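Local coordinates for protein 3,4-dihydroxybenzoate decarboxylase (Enterobacter cloacae, PDB 5NY5) that catalyses the decarboxylation of 3,4-dihydroxybenzoate and, in reverse, the regioselective para-carboxylation of catechols, as a UbiD-family enzyme dependent on prenylated flavin, at residues A[16-21]-A[82-87]; A[74-79]-A[212-217]; A[400-405]-A[418-423]. All coordinates share one frame; numbering follows the deposited sequence.

Interaction 1: A[16-21]-A[82-87]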
loop_
_atom_site.group_PDB
_atom_site.type_symbol
_atom_site.label_atom_id
_atom_site.label_comp_id
_atom_site.label_asym_id
_atom_site.label_seq_id
_atom_site.Cartn_x
_atom_site.Cartn_y
_atom_site.Cartn_z
ATOM N N GLN A 16 45.886 1.052 -31.591
ATOM C CA GLN A 16 46.203 0.368 -32.837
ATOM C C GLN A 16 46.888 -0.968 -32.586
ATOM O O GLN A 16 46.791 -1.877 -33.418
ATOM C CB GLN A 16 47.062 1.272 -33.719
ATOM C CG GLN A 16 46.285 2.435 -34.317
ATOM C CD GLN A 16 47.180 3.503 -34.907
ATOM O OE1 GLN A 16 48.257 3.784 -34.383
ATOM N NE2 GLN A 16 46.736 4.110 -36.002
ATOM N N ARG A 17 47.567 -1.116 -31.451
ATOM C CA ARG A 17 48.159 -2.396 -31.090
ATOM C C ARG A 17 47.132 -3.391 -30.563
ATOM O O ARG A 17 47.490 -4.539 -30.287
ATOM C CB ARG A 17 49.270 -2.195 -30.054
ATOM C CG ARG A 17 50.404 -1.296 -30.537
ATOM C CD ARG A 17 51.699 -1.521 -29.756
ATOM N NE ARG A 17 51.646 -1.002 -28.392
ATOM C CZ ARG A 17 51.917 0.257 -28.060
ATOM N NH1 ARG A 17 52.253 1.134 -28.997
ATOM N NH2 ARG A 17 51.849 0.643 -26.793
ATOM N N HIS A 18 45.874 -2.982 -30.421
ATOM C CA HIS A 18 44.790 -3.864 -29.995
ATOM C C HIS A 18 43.667 -3.732 -31.012
ATOM O O HIS A 18 42.812 -2.846 -30.895
ATOM C CB HIS A 18 44.309 -3.518 -28.588
ATOM C CG HIS A 18 45.355 -3.696 -27.532
ATOM N ND1 HIS A 18 45.447 -4.833 -26.762
ATOM C CD2 HIS A 18 46.350 -2.879 -27.117
ATOM C CE1 HIS A 18 46.456 -4.711 -25.919
ATOM N NE2 HIS A 18 47.021 -3.534 -26.114
ATOM N N PRO A 19 43.640 -4.593 -32.027
ATOM C CA PRO A 19 42.637 -4.446 -33.090
ATOM C C PRO A 19 41.216 -4.528 -32.550
ATOM O O PRO A 19 40.904 -5.340 -31.678
ATOM C CB PRO A 19 42.951 -5.612 -34.035
ATOM C CG PRO A 19 43.747 -6.578 -33.214
ATOM C CD PRO A 19 44.530 -5.741 -32.257
ATOM N N GLY A 20 40.355 -3.660 -33.078
ATOM C CA GLY A 20 38.967 -3.576 -32.673
ATOM C C GLY A 20 38.612 -2.312 -31.925
ATOM O O GLY A 20 37.419 -2.035 -31.748
ATOM N N HIS A 21 39.599 -1.534 -31.487
ATOM C CA HIS A 21 39.349 -0.343 -30.693
ATOM C C HIS A 21 39.549 0.959 -31.450
ATOM O O HIS A 21 39.236 2.020 -30.904
ATOM C CB HIS A 21 40.245 -0.341 -29.447
ATOM C CG HIS A 21 39.771 -1.258 -28.365
ATOM N ND1 HIS A 21 38.737 -0.930 -27.514
ATOM C CD2 HIS A 21 40.183 -2.494 -27.996
ATOM C CE1 HIS A 21 38.535 -1.923 -26.667
ATOM N NE2 HIS A 21 39.399 -2.884 -26.939
ATOM N N ALA A 82 38.537 2.059 -22.170
ATOM C CA ALA A 82 39.055 2.920 -21.114
ATOM C C ALA A 82 39.999 2.158 -20.196
ATOM O O ALA A 82 41.020 2.702 -19.758
ATOM C CB ALA A 82 37.901 3.524 -20.316
ATOM N N ALA A 83 39.678 0.900 -19.890
ATOM C CA ALA A 83 40.547 0.109 -19.028
ATOM C C ALA A 83 41.873 -0.196 -19.712
ATOM O O ALA A 83 42.930 -0.176 -19.072
ATOM C CB ALA A 83 39.843 -1.181 -18.617
ATOM N N LEU A 84 41.833 -0.481 -21.013
ATOM C CA LEU A 84 43.063 -0.705 -21.760
ATOM C C LEU A 84 43.894 0.567 -21.842
ATOM O O LEU A 84 45.126 0.521 -21.746
ATOM C CB LEU A 84 42.729 -1.227 -23.155
ATOM C CG LEU A 84 43.853 -1.319 -24.184
ATOM C CD1 LEU A 84 44.937 -2.275 -23.721
ATOM C CD2 LEU A 84 43.284 -1.754 -25.521
ATOM N N LEU A 85 43.237 1.717 -22.005
ATOM C CA LEU A 85 43.939 2.992 -22.050
ATOM C C LEU A 85 44.566 3.370 -20.717
ATOM O O LEU A 85 45.338 4.333 -20.670
ATOM C CB LEU A 85 42.986 4.100 -22.497
ATOM C CG LEU A 85 42.637 4.139 -23.983
ATOM C CD1 LEU A 85 41.465 5.070 -24.233
ATOM C CD2 LEU A 85 43.848 4.568 -24.797
ATOM N N LEU A 86 44.255 2.652 -19.640
ATOM C CA LEU A 86 44.810 2.948 -18.328
ATOM C C LEU A 86 45.533 1.767 -17.700
ATOM O O LEU A 86 46.085 1.912 -16.605
ATOM C CB LEU A 86 43.704 3.433 -17.382
ATOM C CG LEU A 86 42.884 4.619 -17.890
ATOM C CD1 LEU A 86 41.785 4.971 -16.903
ATOM C CD2 LEU A 86 43.771 5.820 -18.154
ATOM N N GLY A 87 45.543 0.607 -18.350
ATOM C CA GLY A 87 46.299 -0.525 -17.857
ATOM C C GLY A 87 45.685 -1.225 -16.664
ATOM O O GLY A 87 46.337 -1.382 -15.628
#
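A small apolar contact at the surface of the N-terminal domain joins the two imidazoles of His18 and His21 to the isobutyl end of Leu84, pairing the loop after helix 8-16 with the last part of helix 79-84. Leu84 does the work from the helix side. Its CG stands anti to the backbone N (chi1 170°), which carries both methyl groups out to the loop, and each methyl takes a different part of the His18 ring. CD1 lies over one face, offset toward the rim, in a CH-pi contact with the ring centroid at 3.6 Å, and its closest ring atom is His18 NE2 at 3.4 Å. The other branch sits over the root of the ring, with Leu84 CD2 3.5 Å from His18 CG. The same CD2 also reaches His21, whose CD2 is 4.0 Å away, so one methyl is shared by both histidines. A type II beta turn from His18 to His21 sets this up: with Pro19 and Gly20 at its corners, it reverses the chain just before strand 22-25 and presents both imidazoles to the same leucine. His18 O meets the His21 ring at its edge, in plane. His21 ND1 is hydrogen-bonded to Arg81 NH1 of helix 79-84, a second tie between turn and helix. Behind Leu84, the neighbouring Leu85 turns to helix 8-16, where it packs on Ala11 and Leu15.

Interaction 2: A[74-79]-A[212-217]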
loop_
_atom_site.group_PDB
_atom_site.type_symbol
_atom_site.label_atom_id
_atom_site.label_comp_id
_atom_site.label_asym_id
_atom_site.label_seq_id
_atom_site.Cartn_x
_atom_site.Cartn_y
_atom_site.Cartn_z
ATOM N N GLY A 74 34.322 8.782 -29.989
ATOM C CA GLY A 74 34.206 7.469 -29.393
ATOM C C GLY A 74 35.381 7.007 -28.566
ATOM O O GLY A 74 35.452 5.816 -28.240
HETATM N N MSE A 75 36.293 7.900 -28.203
HETATM C CA MSE A 75 37.517 7.503 -27.518
HETATM C C MSE A 75 37.225 6.839 -26.176
HETATM O O MSE A 75 37.846 5.840 -25.828
HETATM C CB MSE A 75 38.433 8.715 -27.332
HETATM C CG MSE A 75 39.889 8.390 -27.006
HETATM SE SE MSE A 75 40.832 7.300 -28.338
HETATM C CE MSE A 75 40.074 8.024 -29.941
ATOM N N HIS A 76 36.266 7.384 -25.432
ATOM C CA HIS A 76 35.874 6.824 -24.147
ATOM C C HIS A 76 34.585 6.017 -24.226
ATOM O O HIS A 76 34.011 5.689 -23.184
ATOM C CB HIS A 76 35.718 7.934 -23.103
ATOM C CG HIS A 76 36.746 9.015 -23.204
ATOM N ND1 HIS A 76 36.518 10.195 -23.877
ATOM C CD2 HIS A 76 38.006 9.098 -22.715
ATOM C CE1 HIS A 76 37.593 10.959 -23.798
ATOM N NE2 HIS A 76 38.510 10.316 -23.099
ATOM N N ALA A 77 34.121 5.685 -25.430
ATOM C CA ALA A 77 32.838 5.006 -25.612
ATOM C C ALA A 77 32.919 3.501 -25.397
ATOM O O ALA A 77 32.295 2.736 -26.133
ATOM C CB ALA A 77 32.290 5.322 -27.001
ATOM N N SER A 78 33.675 3.057 -24.394
ATOM C CA SER A 78 33.804 1.642 -24.072
ATOM C C SER A 78 34.518 1.472 -22.738
ATOM O O SER A 78 35.555 2.097 -22.500
ATOM C CB SER A 78 34.562 0.898 -25.175
ATOM O OG SER A 78 35.054 -0.345 -24.709
ATOM N N ARG A 79 33.970 0.636 -21.857
ATOM C CA ARG A 79 34.640 0.397 -20.584
ATOM C C ARG A 79 35.922 -0.398 -20.786
ATOM O O ARG A 79 36.929 -0.139 -20.119
ATOM C CB ARG A 79 33.700 -0.318 -19.611
ATOM C CG ARG A 79 34.354 -0.689 -18.287
ATOM C CD ARG A 79 33.375 -1.346 -17.331
ATOM N NE ARG A 79 32.725 -0.371 -16.463
ATOM C CZ ARG A 79 33.028 -0.194 -15.184
ATOM N NH1 ARG A 79 33.966 -0.934 -14.615
ATOM N NH2 ARG A 79 32.389 0.717 -14.473
ATOM N N LEU A 212 42.879 15.294 -25.769
ATOM C CA LEU A 212 43.740 15.093 -24.614
ATOM C C LEU A 212 44.010 13.613 -24.399
ATOM O O LEU A 212 43.369 12.741 -24.989
ATOM C CB LEU A 212 43.107 15.679 -23.347
ATOM C CG LEU A 212 42.425 17.034 -23.506
ATOM C CD1 LEU A 212 41.619 17.362 -22.264
ATOM C CD2 LEU A 212 43.458 18.108 -23.782
ATOM N N ASP A 213 44.988 13.351 -23.542
ATOM C CA ASP A 213 45.150 12.034 -22.955
ATOM C C ASP A 213 43.834 11.616 -22.299
ATOM O O ASP A 213 43.272 12.387 -21.510
ATOM C CB ASP A 213 46.280 12.072 -21.920
ATOM C CG ASP A 213 46.683 10.694 -21.416
ATOM O OD1 ASP A 213 45.962 9.710 -21.664
ATOM O OD2 ASP A 213 47.736 10.599 -20.751
ATOM N N PRO A 214 43.297 10.438 -22.622
ATOM C CA PRO A 214 42.087 9.975 -21.926
ATOM C C PRO A 214 42.215 9.996 -20.417
ATOM O O PRO A 214 41.207 10.174 -19.720
ATOM C CB PRO A 214 41.912 8.550 -22.461
ATOM C CG PRO A 214 42.502 8.602 -23.820
ATOM C CD PRO A 214 43.662 9.556 -23.742
ATOM N N ALA A 215 43.430 9.836 -19.887
ATOM C CA ALA A 215 43.629 9.938 -18.447
ATOM C C ALA A 215 43.211 11.308 -17.928
ATOM O O ALA A 215 42.686 11.424 -16.816
ATOM C CB ALA A 215 45.088 9.653 -18.096
ATOM N N ILE A 216 43.427 12.357 -18.722
ATOM C CA ILE A 216 43.030 13.694 -18.295
ATOM C C ILE A 216 41.513 13.823 -18.293
ATOM O O ILE A 216 40.913 14.259 -17.304
ATOM C CB ILE A 216 43.686 14.761 -19.189
ATOM C CG1 ILE A 216 45.209 14.703 -19.061
ATOM C CG2 ILE A 216 43.166 16.139 -18.829
ATOM C CD1 ILE A 216 45.934 15.792 -19.825
ATOM N N TYR A 217 40.871 13.447 -19.400
ATOM C CA TYR A 217 39.417 13.531 -19.485
ATOM C C TYR A 217 38.746 12.728 -18.377
ATOM O O TYR A 217 37.763 13.180 -17.781
ATOM C CB TYR A 217 38.945 13.041 -20.854
ATOM C CG TYR A 217 38.900 14.101 -21.930
ATOM C CD1 TYR A 217 38.262 15.313 -21.713
ATOM C CD2 TYR A 217 39.490 13.884 -23.166
ATOM C CE1 TYR A 217 38.212 16.279 -22.698
ATOM C CE2 TYR A 217 39.447 14.845 -24.156
ATOM C CZ TYR A 217 38.809 16.040 -23.918
ATOM O OH TYR A 217 38.768 16.996 -24.903
#
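The N-terminus of helix 214-219, in the flavin-binding domain, receives the buried turn that follows strand 70-73 of the N-terminal domain. His76 is the residue thrust across, and it meets the helix with the edge of its imidazole. Its CE1 comes within 3.5 Å of Tyr217 CD2, while NE2 lies 3.6 Å from Tyr217 CB and 3.8 Å from Pro214 CA, which is close to the imidazole plane. The His76 and Tyr217 planes stand at 82°, with centroids 5.4 Å apart, an oblique pairing. Met75 CB covers one face of the imidazole. With CG anti to the backbone N (chi1 -163°), selenomethionine Met75 brings CG to 4.1 Å from Pro214 CG. His76 ND1, next to CE1 in the ring, is hydrogen-bonded to Glu326 OE2, which helps fix the ring's rotation; Tyr217 OH is held by Leu151 O. Asp213 is the N-cap of the helix: its OD1 accepts from Ala215 N at 3.1 Å, from above the carboxylate plane, and also forms a salt bridge with Arg241. The side chain of Tyr217 lies about 4 Å from that of Ile169, which binds prenylated FMN, absent here, so the contact probably lies just behind the cofactor site of the UbiD fold.

Interaction 3: A[400-405]-A[418-423]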
loop_
_atom_site.group_PDB
_atom_site.type_symbol
_atom_site.label_atom_id
_atom_site.label_comp_id
_atom_site.label_asym_id
_atom_site.label_seq_id
_atom_site.Cartn_x
_atom_site.Cartn_y
_atom_site.Cartn_z
ATOM N N LEU A 400 20.025 -4.534 -6.117
ATOM C CA LEU A 400 20.950 -5.285 -5.282
ATOM C C LEU A 400 21.008 -6.730 -5.761
ATOM O O LEU A 400 19.970 -7.379 -5.897
ATOM C CB LEU A 400 20.510 -5.241 -3.818
ATOM C CG LEU A 400 20.280 -3.874 -3.172
ATOM C CD1 LEU A 400 19.419 -4.019 -1.934
ATOM C CD2 LEU A 400 21.606 -3.234 -2.818
ATOM N N VAL A 401 22.217 -7.232 -6.010
ATOM C CA VAL A 401 22.426 -8.613 -6.421
ATOM C C VAL A 401 23.583 -9.194 -5.616
ATOM O O VAL A 401 24.357 -8.471 -4.992
ATOM C CB VAL A 401 22.704 -8.743 -7.933
ATOM C CG1 VAL A 401 21.533 -8.232 -8.741
ATOM C CG2 VAL A 401 23.964 -7.991 -8.297
ATOM N N ASP A 402 23.694 -10.520 -5.648
ATOM C CA ASP A 402 24.729 -11.234 -4.917
ATOM C C ASP A 402 26.001 -11.357 -5.756
ATOM O O ASP A 402 26.067 -10.928 -6.909
ATOM C CB ASP A 402 24.228 -12.610 -4.489
ATOM C CG ASP A 402 23.068 -12.530 -3.523
ATOM O OD1 ASP A 402 23.274 -12.063 -2.384
ATOM O OD2 ASP A 402 21.952 -12.942 -3.902
ATOM N N GLU A 403 27.030 -11.964 -5.163
ATOM C CA GLU A 403 28.337 -12.030 -5.802
ATOM C C GLU A 403 28.386 -13.005 -6.972
ATOM O O GLU A 403 29.358 -12.977 -7.731
ATOM C CB GLU A 403 29.408 -12.402 -4.773
ATOM C CG GLU A 403 29.310 -13.821 -4.224
ATOM C CD GLU A 403 28.289 -13.960 -3.109
ATOM O OE1 GLU A 403 27.331 -13.162 -3.069
ATOM O OE2 GLU A 403 28.449 -14.866 -2.263
ATOM N N ASP A 404 27.375 -13.857 -7.145
ATOM C CA ASP A 404 27.333 -14.779 -8.271
ATOM C C ASP A 404 26.502 -14.243 -9.433
ATOM O O ASP A 404 26.046 -15.023 -10.273
ATOM C CB ASP A 404 26.814 -16.145 -7.820
ATOM C CG ASP A 404 25.385 -16.098 -7.323
ATOM O OD1 ASP A 404 24.891 -14.994 -7.017
ATOM O OD2 ASP A 404 24.761 -17.175 -7.229
ATOM N N VAL A 405 26.308 -12.933 -9.503
ATOM C CA VAL A 405 25.563 -12.292 -10.577
ATOM C C VAL A 405 26.484 -11.291 -11.254
ATOM O O VAL A 405 27.066 -10.432 -10.586
ATOM C CB VAL A 405 24.292 -11.597 -10.054
ATOM C CG1 VAL A 405 23.639 -10.785 -11.154
ATOM C CG2 VAL A 405 23.323 -12.616 -9.501
ATOM N N THR A 418 14.154 -11.912 -11.804
ATOM C CA THR A 418 13.136 -12.893 -12.154
ATOM C C THR A 418 13.036 -14.026 -11.140
ATOM O O THR A 418 11.932 -14.389 -10.728
ATOM C CB THR A 418 13.420 -13.461 -13.552
ATOM O OG1 THR A 418 13.118 -12.471 -14.541
ATOM C CG2 THR A 418 12.584 -14.689 -13.817
ATOM N N THR A 419 14.166 -14.582 -10.711
ATOM C CA THR A 419 14.172 -15.752 -9.845
ATOM C C THR A 419 14.569 -15.448 -8.410
ATOM O O THR A 419 14.562 -16.360 -7.579
ATOM C CB THR A 419 15.115 -16.824 -10.402
ATOM O OG1 THR A 419 16.473 -16.405 -10.223
ATOM C CG2 THR A 419 14.847 -17.052 -11.880
ATOM N N ARG A 420 14.926 -14.207 -8.095
ATOM C CA ARG A 420 15.395 -13.841 -6.765
ATOM C C ARG A 420 14.674 -12.599 -6.274
ATOM O O ARG A 420 15.270 -11.705 -5.666
ATOM C CB ARG A 420 16.907 -13.638 -6.759
ATOM C CG ARG A 420 17.682 -14.927 -6.927
ATOM C CD ARG A 420 19.170 -14.688 -7.041
ATOM N NE ARG A 420 19.908 -15.942 -6.959
ATOM C CZ ARG A 420 21.231 -16.037 -6.996
ATOM N NH1 ARG A 420 21.971 -14.945 -7.117
ATOM N NH2 ARG A 420 21.811 -17.224 -6.912
HETATM N N MSE A 421 13.371 -12.540 -6.510
HETATM C CA MSE A 421 12.617 -11.330 -6.251
HETATM C C MSE A 421 11.116 -11.589 -6.249
HETATM O O MSE A 421 10.592 -12.268 -7.128
HETATM C CB MSE A 421 12.959 -10.281 -7.305
HETATM C CG MSE A 421 13.040 -8.869 -6.791
HETATM SE SE MSE A 421 12.546 -7.605 -8.171
HETATM C CE MSE A 421 10.714 -8.202 -8.433
ATOM N N GLN A 422 10.426 -11.039 -5.255
ATOM C CA GLN A 422 8.971 -11.059 -5.197
ATOM C C GLN A 422 8.481 -9.622 -5.118
ATOM O O GLN A 422 8.881 -8.876 -4.220
ATOM C CB GLN A 422 8.477 -11.882 -4.007
ATOM C CG GLN A 422 8.646 -13.390 -4.190
ATOM C CD GLN A 422 7.722 -13.969 -5.258
ATOM O OE1 GLN A 422 6.698 -13.379 -5.598
ATOM N NE2 GLN A 422 8.083 -15.131 -5.787
ATOM N N GLY A 423 7.616 -9.239 -6.059
ATOM C CA GLY A 423 7.248 -7.841 -6.212
ATOM C C GLY A 423 6.636 -7.214 -4.975
ATOM O O GLY A 423 6.760 -6.005 -4.764
HETATM O O HOH W 1 21.348 -12.175 -6.196
#
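Arg420 and Asp404 form an end-on, two-pronged salt bridge, the centre of a charged network with Asp402 in the C-terminal UbiD domain. It joins the type I turn of Asp402 to Val405, following strand 397-401, to the segment leaving helix 410-419. The arginine is extended from CG to NE and approaches the carboxylate head-on. NH1 gives a nearly straight bond to Asp404 OD1 at 2.9 Å, and NH2 gives another to Asp404 OD2 at 3.0 Å; both oxygens are met on their syn sides. Carboxylate and guanidinium are nearly coplanar, 21° apart, an arrangement that restrains rotation of both groups. Asp404 achieves it with CG between its backbone N and carbonyl carbon (chi1 64°), which swings the carboxylate toward the arginine. NH2 has a second acceptor in Phe473 O. Asp402 contributes differently: its OD2 lies well out of the guanidinium plane, 3.8 Å from Arg420 NH1, a long, purely electrostatic pairing. That oxygen accepts from Val465 N. Val405 CG2 supplies an apolar neighbour at 3.6 Å from Arg420 NH1. Close by, the segment after the helix faces the second subunit, where Gln422 OE1 accepts from Cys457 N and Ser456 OG of that subunit. A water bridges the two segments, accepting from Asp402 N at 2.9 Å and from Arg420 NH1 at 3.0 Å.

Overall arrangement
Interactions 1 and 2 form one continuous packed region, their centres 10 Å apart. Leu85 is the joint: its CD1 lies 3.7 Å from Pro214 CG, while Leu86 CD2 is 4.1 Å from Ala215 CB, so the residues that follow helix 79-84 pack on the start of helix 214-219. Arg81 adds a polar link, bonding to His21 of interaction 1 and to the backbone oxygens of Gly74 and Met75 in interaction 2. Of the three, interaction 2 comes nearest to the prenylated FMN site, through Tyr217 and Ile169. Interaction 3 stands apart in the C-terminal domain, its centre about 33 Å from each of the others, at a subunit interface.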